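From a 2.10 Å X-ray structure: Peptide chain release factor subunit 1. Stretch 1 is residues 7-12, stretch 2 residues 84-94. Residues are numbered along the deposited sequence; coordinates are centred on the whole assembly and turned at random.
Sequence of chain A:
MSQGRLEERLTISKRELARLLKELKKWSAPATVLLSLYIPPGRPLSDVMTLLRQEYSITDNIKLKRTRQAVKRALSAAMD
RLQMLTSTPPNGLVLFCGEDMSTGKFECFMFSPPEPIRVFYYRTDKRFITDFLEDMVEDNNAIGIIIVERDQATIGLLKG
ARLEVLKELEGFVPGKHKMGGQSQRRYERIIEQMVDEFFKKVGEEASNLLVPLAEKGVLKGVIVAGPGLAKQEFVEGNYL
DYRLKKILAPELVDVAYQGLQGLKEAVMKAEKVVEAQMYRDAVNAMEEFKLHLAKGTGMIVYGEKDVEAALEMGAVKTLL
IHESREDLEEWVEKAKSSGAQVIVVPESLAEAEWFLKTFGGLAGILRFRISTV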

ATOM      1  N   GLU A   7     -29.713  -3.154   7.577  1.00 86.65           N
ATOM      2  CA  GLU A   7     -29.527  -3.651   8.946  1.00 87.17           C
ATOM      3  C   GLU A   7     -28.079  -3.536   9.439  1.00 82.08           C
ATOM      4  O   GLU A   7     -27.126  -3.825   8.708  1.00 71.51           O
ATOM      5  CB  GLU A   7     -30.014  -5.098   9.087  1.00 80.21           C
ATOM      6  CG  GLU A   7     -29.874  -5.671  10.516  1.00 73.90           C
ATOM      7  CD  GLU A   7     -30.754  -4.941  11.533  1.00 88.18           C
ATOM      8  OE1 GLU A   7     -30.226  -4.124  12.325  1.00 93.62           O
ATOM      9  OE2 GLU A   7     -31.980  -5.179  11.535  1.00 91.10           O
ATOM     10  N   GLU A   8     -27.933  -3.120  10.691  1.00 89.65           N
ATOM     11  CA  GLU A   8     -26.622  -2.955  11.306  1.00 97.69           C
ATOM     12  C   GLU A   8     -25.827  -4.270  11.410  1.00 94.93           C
ATOM     13  O   GLU A   8     -24.620  -4.239  11.661  1.00 92.66           O
ATOM     14  CB  GLU A   8     -26.770  -2.296  12.682  1.00102.89           C
ATOM     15  CG  GLU A   8     -25.757  -1.182  12.954  1.00112.04           C
ATOM     16  CD  GLU A   8     -26.355  -0.005  13.725  1.00120.55           C
ATOM     17  OE1 GLU A   8     -25.614   0.669  14.478  1.00119.93           O
ATOM     18  OE2 GLU A   8     -27.569   0.250  13.574  1.00124.77           O
ATOM     19  N   ARG A   9     -26.492  -5.411  11.200  1.00 84.77           N
ATOM     20  CA  ARG A   9     -25.827  -6.715  11.308  1.00 81.70           C
ATOM     21  C   ARG A   9     -24.864  -6.983  10.152  1.00 74.99           C
ATOM     22  O   ARG A   9     -24.014  -7.868  10.253  1.00 77.06           O
ATOM     23  CB  ARG A   9     -26.836  -7.874  11.392  1.00 77.05           C
ATOM     24  CG  ARG A   9     -27.635  -7.994  12.681  1.00 81.37           C
ATOM     25  CD  ARG A   9     -28.464  -9.284  12.641  1.00 87.94           C
ATOM     26  NE  ARG A   9     -29.320  -9.465  13.806  1.00 95.06           N
ATOM     27  CZ  ARG A   9     -29.084 -10.327  14.797  1.00106.05           C
ATOM     28  NH1 ARG A   9     -28.007 -11.105  14.778  1.00108.16           N
ATOM     29  NH2 ARG A   9     -29.930 -10.412  15.814  1.00107.47           N
ATOM     30  N   LEU A  10     -25.018  -6.244   9.054  1.00 65.89           N
ATOM     31  CA  LEU A  10     -24.135  -6.367   7.888  1.00 68.33           C
ATOM     32  C   LEU A  10     -22.736  -5.784   8.109  1.00 71.68           C
ATOM     33  O   LEU A  10     -21.841  -5.996   7.288  1.00 74.04           O
ATOM     34  CB  LEU A  10     -24.734  -5.662   6.658  1.00 70.26           C
ATOM     35  CG  LEU A  10     -25.661  -6.353   5.655  1.00 71.69           C
ATOM     36  CD1 LEU A  10     -25.271  -7.801   5.411  1.00 69.43           C
ATOM     37  CD2 LEU A  10     -27.090  -6.261   6.126  1.00 82.26           C
ATOM     38  N   THR A  11     -22.552  -5.021   9.185  1.00 70.47           N
ATOM     39  CA  THR A  11     -21.286  -4.304   9.391  1.00 75.51           C
ATOM     40  C   THR A  11     -20.116  -5.225   9.756  1.00 75.69           C
ATOM     41  O   THR A  11     -20.277  -6.177  10.512  1.00 82.00           O
ATOM     42  CB  THR A  11     -21.424  -3.169  10.432  1.00 75.94           C
ATOM     43  OG1 THR A  11     -22.526  -2.327  10.072  1.00 83.48           O
ATOM     44  CG2 THR A  11     -20.159  -2.329  10.481  1.00 71.04           C
ATOM     45  N   ILE A  12     -18.949  -4.948   9.181  1.00 72.29           N
ATOM     46  CA  ILE A  12     -17.734  -5.698   9.472  1.00 70.19           C
ATOM     47  C   ILE A  12     -16.648  -4.742   9.931  1.00 74.66           C
ATOM     48  O   ILE A  12     -16.669  -3.560   9.598  1.00 83.68           O
ATOM     49  CB  ILE A  12     -17.218  -6.463   8.236  1.00 65.50           C
ATOM     50  CG1 ILE A  12     -16.790  -5.484   7.142  1.00 61.46           C
ATOM     51  CG2 ILE A  12     -18.270  -7.468   7.728  1.00 59.85           C
ATOM     52  CD1 ILE A  12     -16.277  -6.151   5.877  1.00 59.41           C
ATOM     53  N   MET A  84     -33.750  -7.585  -0.286  1.00 57.01           N
ATOM     54  CA  MET A  84     -33.728  -8.265   1.017  1.00 61.85           C
ATOM     55  C   MET A  84     -33.752  -7.273   2.163  1.00 63.91           C
ATOM     56  O   MET A  84     -33.971  -7.651   3.307  1.00 72.57           O
ATOM     57  CB  MET A  84     -32.460  -9.103   1.180  1.00 56.80           C
ATOM     58  CG  MET A  84     -32.572 -10.533   0.743  1.00 63.77           C
ATOM     59  SD  MET A  84     -30.946 -11.315   0.770  1.00 74.20           S
ATOM     60  CE  MET A  84     -31.292 -12.776  -0.203  1.00134.06           C
ATOM     61  N   LEU A  85     -33.498  -6.006   1.858  1.00 63.05           N
ATOM     62  CA  LEU A  85     -33.347  -5.006   2.896  1.00 64.01           C
ATOM     63  C   LEU A  85     -34.472  -3.998   2.825  1.00 70.77           C
ATOM     64  O   LEU A  85     -35.169  -3.891   1.816  1.00 70.67           O
ATOM     65  CB  LEU A  85     -32.016  -4.282   2.737  1.00 61.95           C
ATOM     66  CG  LEU A  85     -30.810  -5.093   2.272  1.00 57.66           C
ATOM     67  CD1 LEU A  85     -29.630  -4.178   2.031  1.00 57.93           C
ATOM     68  CD2 LEU A  85     -30.449  -6.200   3.271  1.00 60.63           C
ATOM     69  N   THR A  86     -34.640  -3.246   3.903  1.00 75.63           N
ATOM     70  CA  THR A  86     -35.624  -2.181   3.913  1.00 87.39           C
ATOM     71  C   THR A  86     -34.943  -0.836   3.699  1.00 98.00           C
ATOM     72  O   THR A  86     -35.425   0.001   2.933  1.00105.10           O
ATOM     73  CB  THR A  86     -36.430  -2.178   5.207  1.00 91.16           C
ATOM     74  OG1 THR A  86     -35.587  -2.608   6.281  1.00 99.24           O
ATOM     75  CG2 THR A  86     -37.602  -3.141   5.082  1.00 86.93           C
ATOM     76  N   SER A  87     -33.810  -0.636   4.362  1.00 94.66           N
ATOM     77  CA  SER A  87     -33.057   0.599   4.197  1.00 89.90           C
ATOM     78  C   SER A  87     -31.579   0.317   4.366  1.00 80.16           C
ATOM     79  O   SER A  87     -31.202  -0.662   5.013  1.00 73.16           O
ATOM     80  CB  SER A  87     -33.488   1.628   5.234  1.00 95.42           C
ATOM     81  OG  SER A  87     -32.907   1.322   6.490  1.00 95.87           O
ATOM     82  N   THR A  88     -30.747   1.178   3.791  1.00 73.26           N
ATOM     83  CA  THR A  88     -29.303   1.014   3.890  1.00 75.49           C
ATOM     84  C   THR A  88     -28.883   1.080   5.367  1.00 80.34           C
ATOM     85  O   THR A  88     -29.483   1.827   6.141  1.00 87.63           O
ATOM     86  CB  THR A  88     -28.559   2.084   3.059  1.00 77.32           C
ATOM     87  OG1 THR A  88     -27.992   3.061   3.934  1.00 89.80           O
ATOM     88  CG2 THR A  88     -29.514   2.779   2.070  1.00 67.50           C
ATOM     89  N   PRO A  89     -27.881   0.273   5.773  1.00 74.99           N
ATOM     90  CA  PRO A  89     -27.353   0.359   7.137  1.00 78.73           C
ATOM     91  C   PRO A  89     -26.792   1.751   7.393  1.00 78.53           C
ATOM     92  O   PRO A  89     -26.738   2.581   6.478  1.00 73.07           O
ATOM     93  CB  PRO A  89     -26.213  -0.669   7.150  1.00 75.60           C
ATOM     94  CG  PRO A  89     -26.499  -1.574   6.040  1.00 72.90           C
ATOM     95  CD  PRO A  89     -27.211  -0.781   4.995  1.00 75.26           C
ATOM     96  N   PRO A  90     -26.361   2.007   8.628  1.00 77.33           N
ATOM     97  CA  PRO A  90     -25.922   3.358   8.999  1.00 79.58           C
ATOM     98  C   PRO A  90     -24.604   3.738   8.342  1.00 79.41           C
ATOM     99  O   PRO A  90     -24.345   4.932   8.163  1.00 77.40           O
ATOM    100  CB  PRO A  90     -25.746   3.265  10.517  1.00 79.36           C
ATOM    101  CG  PRO A  90     -26.484   1.994  10.920  1.00 73.86           C
ATOM    102  CD  PRO A  90     -26.330   1.079   9.770  1.00 70.16           C
ATOM    103  N   ASN A  91     -23.788   2.747   7.992  1.00 70.85           N
ATOM    104  CA  ASN A  91     -22.514   3.021   7.338  1.00 69.58           C
ATOM    105  C   ASN A  91     -22.586   2.788   5.838  1.00 68.47           C
ATOM    106  O   ASN A  91     -21.561   2.808   5.154  1.00 63.78           O
ATOM    107  CB  ASN A  91     -21.404   2.155   7.921  1.00 69.16           C
ATOM    108  CG  ASN A  91     -20.878   2.687   9.234  1.00 80.53           C
ATOM    109  OD1 ASN A  91     -21.309   3.737   9.707  1.00 86.72           O
ATOM    110  ND2 ASN A  91     -19.934   1.964   9.828  1.00 76.81           N
ATOM    111  N   GLY A  92     -23.798   2.550   5.338  1.00 66.02           N
ATOM    112  CA  GLY A  92     -24.007   2.244   3.933  1.00 59.30           C
ATOM    113  C   GLY A  92     -23.829   0.770   3.599  1.00 67.71           C
ATOM    114  O   GLY A  92     -23.665  -0.080   4.491  1.00 58.87           O
ATOM    115  N   LEU A  93     -23.868   0.473   2.300  1.00 66.39           N
ATOM    116  CA  LEU A  93     -23.707  -0.880   1.774  1.00 60.25           C
ATOM    117  C   LEU A  93     -22.649  -0.890   0.690  1.00 62.28           C
ATOM    118  O   LEU A  93     -22.477   0.104  -0.016  1.00 65.46           O
ATOM    119  CB  LEU A  93     -25.004  -1.333   1.120  1.00 63.05           C
ATOM    120  CG  LEU A  93     -26.112  -2.046   1.863  1.00 71.85           C
ATOM    121  CD1 LEU A  93     -27.238  -2.279   0.876  1.00 73.51           C
ATOM    122  CD2 LEU A  93     -25.594  -3.364   2.411  1.00 71.63           C
ATOM    123  N   VAL A  94     -21.953  -2.012   0.529  1.00 59.58           N
ATOM    124  CA  VAL A  94     -21.174  -2.226  -0.688  1.00 60.23           C
ATOM    125  C   VAL A  94     -21.385  -3.645  -1.228  1.00 52.28           C
ATOM    126  O   VAL A  94     -21.440  -4.617  -0.464  1.00 54.69           O
ATOM    127  CB  VAL A  94     -19.662  -1.901  -0.527  1.00 60.86           C
ATOM    128  CG1 VAL A  94     -19.409  -0.953   0.641  1.00 57.32           C
ATOM    129  CG2 VAL A  94     -18.860  -3.159  -0.378  1.00 70.73           C
TER
HETATM  130  O   HOH W   1     -32.727  -3.606   7.071  1.00 64.93           O

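Two irregular segments can be held against each other without a single direct hydrogen bond between them, when local bonds and solvent serve some of the polar groups and apolar side chains pack against each other. Residues 7-12 and 84-94 of this release factor subunit are a compact example. The first stretch contains a short 3-10 segment, residues 8-10, in which Leu10 N donates to Glu7 O at 3.2 Å, followed by a weak bond of 3.3 Å from Thr11 N to Glu8 O. The second is mostly loop. Its chain folds through a type I turn from Pro89 to Gly92, closed by Gly92 N donating to Pro89 O at 3.2 Å, and enters a strand at Leu93. Gly92 adopts a positive phi of 85°, and at its backbone angles a CB would be jammed against the carbonyl O of Asn91, so glycine is called for by local geometry rather than by the facing stretch.

The CA atoms come nearest at Glu7 and Pro89, 4.9 Å apart; farther along, the CA atoms of Thr11 and Asn91 are separated by 7.7 Å. There, at the first of these pairs, Glu7 O lies 3.5 Å from Pro89 CG. Proline brings no backbone N-H to this meeting, so the contact is one of packing, while the same carbonyl oxygen accepts the bond from Leu10 N.

Leu10 is the apolar centre of the interface. Its CA-to-CB bond points toward the second stretch, and its side chain touches three partners there: Leu10 CD2 lies 4.4 Å from Leu85 CD2, Leu10 CB lies 4.5 Å from Pro89 CG, and Leu10 CG lies 4.4 Å from Leu93 CD2. The CA-to-CB bonds of Leu85 and Pro89 also point toward the first stretch, whereas Leu93 starts out sideways and reaches Leu10 with its end. These are van der Waals contacts at relaxed distances, and bringing such groups together removes hydrocarbon surface from solvent. The whole contact remains modest, burying 335 Å² summed over both sides.

Around this centre the pairings are more mixed. The CA-to-CB bond of Glu8 points sideways, yet the end of its side chain approaches the second stretch, placing Glu8 OE2 3.4 Å from Pro90 CG; an aliphatic ring carbon offers the carboxylate packing but no salt bridge. Thr11 CG2 rests 4.3 Å from Asn91 ND2, a contact of methyl against amide, and that ND2 finds its hydrogen bond elsewhere in the structure.

Other polar groups are served locally. The CA-to-CB bond of Glu7 points away from the second stretch, and Glu7 OE1 accepts from Glu8 N at 3.0 Å, while Thr88, whose CA-to-CB bond also points away from the other stretch, donates from OG1 to Pro89 O at 2.9 Å. The polar link between the stretches is indirect: a water accepts from Glu7 N at 3.1 Å and hydrogen-bonds with Thr86 OG1, also at 3.1 Å. Solvent thus bridges a gap at the exposed margin, while leucine and proline side chains supply the apolar core of the direct packing.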